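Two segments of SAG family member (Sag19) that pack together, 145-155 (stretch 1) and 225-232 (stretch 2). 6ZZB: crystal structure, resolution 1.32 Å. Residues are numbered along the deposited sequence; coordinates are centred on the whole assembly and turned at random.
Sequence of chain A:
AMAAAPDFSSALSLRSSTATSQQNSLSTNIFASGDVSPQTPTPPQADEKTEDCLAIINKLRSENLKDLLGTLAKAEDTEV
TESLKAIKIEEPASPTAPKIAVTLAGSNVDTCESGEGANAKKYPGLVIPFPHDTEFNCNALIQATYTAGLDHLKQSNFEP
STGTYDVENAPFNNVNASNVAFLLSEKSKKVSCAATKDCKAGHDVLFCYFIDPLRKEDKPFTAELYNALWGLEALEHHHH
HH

Stretch 1 (145-155) TYTAGLDHLKQ
Stretch 2 225-232: LYNALWGL

Two helical segments of one chain pack here at a steep angle. Residues 145-155 continue a helix that begins earlier, with phi/psi near -65/-43 as far as Lys-154 and -78/-15 at Gln-155, and regular i to i+4 hydrogen bonds such as Leu-150 N to Tyr-146 O (2.8 Å) and Lys-154 N to Leu-150 O (2.9 Å). Residues 225-231 belong to a second helix that begins earlier, with phi/psi near -63/-39, and whose bonding is looser: Leu-229 N lies 3.0 Å from Leu-225 O, but the bond from Trp-230 N to Tyr-226 O, at 3.3 Å, is weak. The axes approach to 11.6 Å with a signed crossing angle of -113°. At that separation the backbones do not touch, and side chains fill the gap. The register is set by Leu-150 CA to Leu-229 CA, 8.2 Å, and Lys-154 CA to Trp-230 CA, 7.9 Å. Together the surfaces bury 378 Å².

Lys-154 covers the most area. Its CA-to-CB bond runs sideways, and the chain is extended (m, t, t, t), so that its methylenes lie along the Trp-230 indole. CG of Lys-154 sits over one face of the six-membered ring of Trp-230, 3.6 Å from its centroid and 14° off the normal, a CH-pi contact; CB of Lys-154 comes 3.4 Å from CH2 of Trp-230. Lysine suits this partly exposed border because its aliphatic stem can cover an aromatic face while its charged amine lies at the far end of the stem. NZ of Lys-154 ends 3.9 Å from O of Leu-229, too far for a hydrogen bond. Trp-230 leaves its helix sideways, and chi1 -80° (m) with chi2 102° brings its ring nearer the first helix; the broad flat face of tryptophan suits an aliphatic stem lying across it.

Tyr-226, with chi1 -155° (t) and chi2 62°, leaves its backbone sideways but brings its ring end to the first helix. CB of Leu-153 (m, t) lies at the ring edge, 3.5 Å from OH of Tyr-226. That hydroxyl is 3.1 Å from O of Leu-153, yet the angle is poor and no direct hydrogen bond forms. A water joins them instead, 2.8 Å from O of Leu-153, to which it donates, and 2.6 Å from OH of Tyr-226. Tyrosine thus combines a buried apolar ring with a polar tip that meets this water.

Leu-229 (m, t) points toward the first helix from a buried position. Its CD1 meets CD1 of Leu-150 (t, p) at 4.2 Å, and branched apolar side chains suit this buried packing. Tyr-146 (chi1 179°, chi2 87°) reaches across so that its OH lies 3.8 Å from CD2 of Leu-229 and equally far from CD1 of Leu-232 (m, t), an exposed residue that also points toward the first helix.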

ATOM      1  N   THR A 145      -7.798  -5.083  -4.739  1.00 12.22           N
ATOM      2  CA  THR A 145      -7.858  -3.842  -3.936  1.00 11.44           C
ATOM      3  C   THR A 145      -8.212  -2.694  -4.855  1.00 11.14           C
ATOM      4  O   THR A 145      -8.927  -1.756  -4.417  1.00 11.60           O
ATOM      5  CB  THR A 145      -6.561  -3.607  -3.137  1.00 11.18           C
ATOM      6  OG1 THR A 145      -6.863  -2.776  -2.013  1.00 11.25           O
ATOM      7  CG2 THR A 145      -5.438  -2.993  -3.931  1.00 11.18           C
ATOM      8  N   TYR A 146      -7.730  -2.702  -6.076  1.00 11.95           N
ATOM      9  CA  TYR A 146      -8.000  -1.628  -7.035  1.00 12.42           C
ATOM     10  C   TYR A 146      -9.505  -1.580  -7.302  1.00 13.20           C
ATOM     11  O   TYR A 146     -10.113  -0.489  -7.212  1.00 12.90           O
ATOM     12  CB  TYR A 146      -7.208  -1.859  -8.324  1.00 14.28           C
ATOM     13  CG  TYR A 146      -7.475  -0.804  -9.357  1.00 16.43           C
ATOM     14  CD1 TYR A 146      -6.749   0.377  -9.389  1.00 18.94           C
ATOM     15  CD2 TYR A 146      -8.494  -0.970 -10.273  1.00 18.91           C
ATOM     16  CE1 TYR A 146      -6.994   1.351 -10.339  1.00 21.36           C
ATOM     17  CE2 TYR A 146      -8.765   0.009 -11.220  1.00 21.72           C
ATOM     18  CZ  TYR A 146      -8.019   1.173 -11.243  1.00 23.07           C
ATOM     19  OH  TYR A 146      -8.299   2.133 -12.187  1.00 30.31           O
ATOM     20  N   THR A 147     -10.103  -2.710  -7.635  1.00 12.78           N
ATOM     21  CA  THR A 147     -11.537  -2.729  -8.017  1.00 13.86           C
ATOM     22  C   THR A 147     -12.337  -2.269  -6.806  1.00 13.40           C
ATOM     23  O   THR A 147     -13.207  -1.361  -6.938  1.00 13.47           O
ATOM     24  CB  THR A 147     -11.921  -4.124  -8.489  1.00 14.67           C
ATOM     25  OG1 THR A 147     -11.186  -4.332  -9.698  1.00 16.68           O
ATOM     26  CG2 THR A 147     -13.424  -4.250  -8.707  1.00 17.29           C
ATOM     27  N   ALA A 148     -12.111  -2.857  -5.650  1.00 11.93           N
ATOM     28  CA  ALA A 148     -12.862  -2.539  -4.419  1.00 11.73           C
ATOM     29  C   ALA A 148     -12.626  -1.074  -4.044  1.00 11.75           C
ATOM     30  O   ALA A 148     -13.579  -0.389  -3.613  1.00 12.12           O
ATOM     31  CB  ALA A 148     -12.532  -3.475  -3.297  1.00 12.70           C
ATOM     32  N   GLY A 149     -11.403  -0.586  -4.136  1.00 11.43           N
ATOM     33  CA  GLY A 149     -11.073   0.775  -3.693  1.00 11.91           C
ATOM     34  C   GLY A 149     -11.647   1.807  -4.641  1.00 11.50           C
ATOM     35  O   GLY A 149     -12.166   2.816  -4.134  1.00 11.76           O
ATOM     36  N   LEU A 150     -11.574   1.581  -5.947  1.00 11.90           N
ATOM     37  CA  LEU A 150     -12.154   2.527  -6.930  1.00 13.58           C
ATOM     38  C   LEU A 150     -13.682   2.519  -6.762  1.00 12.85           C
ATOM     39  O   LEU A 150     -14.284   3.611  -6.803  1.00 12.92           O
ATOM     40  CB  LEU A 150     -11.743   2.169  -8.352  1.00 15.99           C
ATOM     41  CG  LEU A 150     -12.115   3.242  -9.384  1.00 18.32           C
ATOM     42  CD1 LEU A 150     -11.675   4.632  -8.958  1.00 19.85           C
ATOM     43  CD2 LEU A 150     -11.533   2.900 -10.740  1.00 19.49           C
ATOM     44  N   ASP A 151     -14.295   1.363  -6.521  1.00 12.02           N
ATOM     45  CA  ASP A 151     -15.765   1.318  -6.275  1.00 12.14           C
ATOM     46  C   ASP A 151     -16.058   2.153  -5.038  1.00 12.88           C
ATOM     47  O   ASP A 151     -17.032   2.908  -5.019  1.00 12.51           O
ATOM     48  CB  ASP A 151     -16.230  -0.115  -6.154  1.00 12.48           C
ATOM     49  CG  ASP A 151     -16.291  -0.824  -7.483  1.00 12.31           C
ATOM     50  OD1 ASP A 151     -16.274  -0.157  -8.507  1.00 16.02           O
ATOM     51  OD2 ASP A 151     -16.365  -2.075  -7.425  1.00 15.05           O
ATOM     52  N   HIS A 152     -15.303   2.011  -3.968  1.00 11.01           N
ATOM     53  CA  HIS A 152     -15.545   2.766  -2.724  1.00 11.70           C
ATOM     54  C   HIS A 152     -15.428   4.259  -3.014  1.00 11.66           C
ATOM     55  O   HIS A 152     -16.272   5.022  -2.521  1.00 12.20           O
ATOM     56  CB  HIS A 152     -14.571   2.341  -1.626  1.00 11.65           C
ATOM     57  CG  HIS A 152     -15.005   2.798  -0.287  1.00 11.59           C
ATOM     58  ND1 HIS A 152     -16.098   2.257   0.338  1.00 12.94           N
ATOM     59  CD2 HIS A 152     -14.531   3.760   0.516  1.00 12.55           C
ATOM     60  CE1 HIS A 152     -16.231   2.839   1.528  1.00 14.10           C
ATOM     61  NE2 HIS A 152     -15.297   3.764   1.660  1.00 13.53           N
ATOM     62  N   LEU A 153     -14.442   4.692  -3.786  1.00 11.94           N
ATOM     63  CA  LEU A 153     -14.291   6.128  -4.115  1.00 12.87           C
ATOM     64  C   LEU A 153     -15.489   6.590  -4.945  1.00 13.49           C
ATOM     65  O   LEU A 153     -16.051   7.669  -4.668  1.00 14.38           O
ATOM     66  CB  LEU A 153     -12.987   6.334  -4.878  1.00 14.63           C
ATOM     67  CG  LEU A 153     -11.758   6.277  -3.988  1.00 15.63           C
ATOM     68  CD1 LEU A 153     -10.491   6.264  -4.824  1.00 16.59           C
ATOM     69  CD2 LEU A 153     -11.742   7.441  -3.022  1.00 18.31           C
ATOM     70  N   LYS A 154     -15.894   5.811  -5.925  1.00 12.81           N
ATOM     71  CA  LYS A 154     -17.038   6.187  -6.798  1.00 13.25           C
ATOM     72  C   LYS A 154     -18.311   6.317  -5.950  1.00 12.99           C
ATOM     73  O   LYS A 154     -19.193   7.182  -6.307  1.00 15.21           O
ATOM     74  CB  LYS A 154     -17.203   5.148  -7.889  1.00 13.86           C
ATOM     75  CG  LYS A 154     -16.171   5.241  -9.001  1.00 15.44           C
ATOM     76  CD  LYS A 154     -16.298   4.106  -9.989  1.00 18.31           C
ATOM     77  CE  LYS A 154     -15.310   4.229 -11.119  1.00 21.64           C
ATOM     78  NZ  LYS A 154     -15.430   3.060 -12.024  1.00 25.64           N
ATOM     79  N   GLN A 155     -18.460   5.507  -4.927  1.00 12.01           N
ATOM     80  CA  GLN A 155     -19.645   5.484  -4.051  1.00 12.08           C
ATOM     81  C   GLN A 155     -19.591   6.630  -3.053  1.00 12.92           C
ATOM     82  O   GLN A 155     -20.597   6.882  -2.376  1.00 13.13           O
ATOM     83  CB  GLN A 155     -19.697   4.139  -3.345  1.00 12.05           C
ATOM     84  CG  GLN A 155     -20.063   3.040  -4.319  1.00 11.87           C
ATOM     85  CD  GLN A 155     -19.553   1.677  -3.921  1.00 11.54           C
ATOM     86  OE1 GLN A 155     -19.104   1.481  -2.799  1.00 12.99           O
ATOM     87  NE2 GLN A 155     -19.701   0.720  -4.830  1.00 12.12           N
ATOM     88  N   LEU A 225      -7.697  13.380 -13.921  1.00 18.99           N
ATOM     89  CA  LEU A 225      -7.456  11.945 -13.650  1.00 18.10           C
ATOM     90  C   LEU A 225      -8.750  11.313 -13.098  1.00 15.93           C
ATOM     91  O   LEU A 225      -9.118  10.224 -13.559  1.00 16.44           O
ATOM     92  CB  LEU A 225      -6.285  11.771 -12.677  1.00 18.11           C
ATOM     93  CG  LEU A 225      -6.048  10.323 -12.256  1.00 19.02           C
ATOM     94  CD1 LEU A 225      -5.776   9.446 -13.461  1.00 19.91           C
ATOM     95  CD2 LEU A 225      -4.912  10.225 -11.256  1.00 20.26           C
ATOM     96  N   TYR A 226      -9.441  11.972 -12.171  1.00 16.37           N
ATOM     97  CA  TYR A 226     -10.654  11.391 -11.543  1.00 17.07           C
ATOM     98  C   TYR A 226     -11.718  11.155 -12.624  1.00 18.05           C
ATOM     99  O   TYR A 226     -12.326  10.078 -12.642  1.00 16.49           O
ATOM    100  CB  TYR A 226     -11.146  12.228 -10.367  1.00 19.52           C
ATOM    101  CG  TYR A 226     -11.949  11.413  -9.380  1.00 21.65           C
ATOM    102  CD1 TYR A 226     -11.385  10.348  -8.690  1.00 23.59           C
ATOM    103  CD2 TYR A 226     -13.281  11.671  -9.165  1.00 22.53           C
ATOM    104  CE1 TYR A 226     -12.128   9.579  -7.803  1.00 24.16           C
ATOM    105  CE2 TYR A 226     -14.036  10.934  -8.274  1.00 21.00           C
ATOM    106  CZ  TYR A 226     -13.463   9.876  -7.587  1.00 24.54           C
ATOM    107  OH  TYR A 226     -14.186   9.117  -6.709  1.00 25.90           O
ATOM    108  N   ASN A 227     -11.891  12.118 -13.530  1.00 18.93           N
ATOM    109  CA  ASN A 227     -12.851  11.975 -14.652  1.00 22.29           C
ATOM    110  C   ASN A 227     -12.451  10.781 -15.516  1.00 23.30           C
ATOM    111  O   ASN A 227     -13.351  10.027 -15.917  1.00 22.41           O
ATOM    112  CB  ASN A 227     -12.958  13.249 -15.493  1.00 25.57           C
ATOM    113  CG  ASN A 227     -13.630  14.392 -14.757  1.00 30.78           C
ATOM    114  OD1 ASN A 227     -13.412  15.559 -15.082  1.00 38.39           O
ATOM    115  ND2 ASN A 227     -14.437  14.082 -13.756  1.00 31.92           N
ATOM    116  N   ALA A 228     -11.150  10.583 -15.762  1.00 21.70           N
ATOM    117  CA  ALA A 228     -10.663   9.466 -16.600  1.00 22.73           C
ATOM    118  C   ALA A 228     -10.955   8.128 -15.911  1.00 22.86           C
ATOM    119  O   ALA A 228     -11.255   7.151 -16.597  1.00 25.19           O
ATOM    120  CB  ALA A 228      -9.189   9.625 -16.912  1.00 22.93           C
ATOM    121  N   LEU A 229     -10.889   8.065 -14.586  1.00 23.10           N
ATOM    122  CA  LEU A 229     -11.145   6.795 -13.857  1.00 24.87           C
ATOM    123  C   LEU A 229     -12.607   6.382 -14.009  1.00 24.79           C
ATOM    124  O   LEU A 229     -12.868   5.172 -14.037  1.00 29.03           O
ATOM    125  CB  LEU A 229     -10.743   6.954 -12.392  1.00 25.55           C
ATOM    126  CG  LEU A 229      -9.236   7.091 -12.180  1.00 26.89           C
ATOM    127  CD1 LEU A 229      -8.937   7.329 -10.715  1.00 28.20           C
ATOM    128  CD2 LEU A 229      -8.473   5.881 -12.701  1.00 28.33           C
ATOM    129  N   TRP A 230     -13.530   7.336 -14.143  1.00 22.85           N
ATOM    130  CA  TRP A 230     -14.952   7.011 -14.401  1.00 27.10           C
ATOM    131  C   TRP A 230     -15.096   6.460 -15.822  1.00 31.61           C
ATOM    132  O   TRP A 230     -15.862   5.485 -15.999  1.00 33.56           O
ATOM    133  CB  TRP A 230     -15.817   8.241 -14.181  1.00 23.62           C
ATOM    134  CG  TRP A 230     -16.131   8.533 -12.748  1.00 20.58           C
ATOM    135  CD1 TRP A 230     -15.548   9.473 -11.958  1.00 20.39           C
ATOM    136  CD2 TRP A 230     -17.164   7.922 -11.946  1.00 18.09           C
ATOM    137  NE1 TRP A 230     -16.125   9.484 -10.720  1.00 19.24           N
ATOM    138  CE2 TRP A 230     -17.127   8.546 -10.689  1.00 17.80           C
ATOM    139  CE3 TRP A 230     -18.106   6.911 -12.184  1.00 16.77           C
ATOM    140  CZ2 TRP A 230     -18.026   8.215  -9.678  1.00 16.78           C
ATOM    141  CZ3 TRP A 230     -18.996   6.594 -11.185  1.00 16.46           C
ATOM    142  CH2 TRP A 230     -18.943   7.235  -9.960  1.00 16.49           C
ATOM    143  N   GLY A 231     -14.364   7.051 -16.774  1.00 34.10           N
ATOM    144  CA  GLY A 231     -14.338   6.635 -18.193  1.00 38.16           C
ATOM    145  C   GLY A 231     -14.055   5.147 -18.354  1.00 42.87           C
ATOM    146  O   GLY A 231     -14.684   4.522 -19.221  1.00 44.85           O
ATOM    147  N   LEU A 232     -13.157   4.584 -17.538  1.00 47.21           N
ATOM    148  CA  LEU A 232     -12.663   3.184 -17.679  1.00 47.56           C
ATOM    149  C   LEU A 232     -13.833   2.197 -17.562  1.00 48.98           C
ATOM    150  O   LEU A 232     -14.008   1.372 -18.466  1.00 46.50           O
ATOM    151  CB  LEU A 232     -11.600   2.894 -16.612  1.00 48.30           C
ATOM    152  CG  LEU A 232     -10.332   3.741 -16.681  1.00 49.55           C
ATOM    153  CD1 LEU A 232      -9.348   3.308 -15.605  1.00 49.80           C
ATOM    154  CD2 LEU A 232      -9.684   3.666 -18.059  1.00 51.84           C
TER
HETATM  155  O   HOH W   1     -16.478  10.128  -5.915  1.00 17.98           O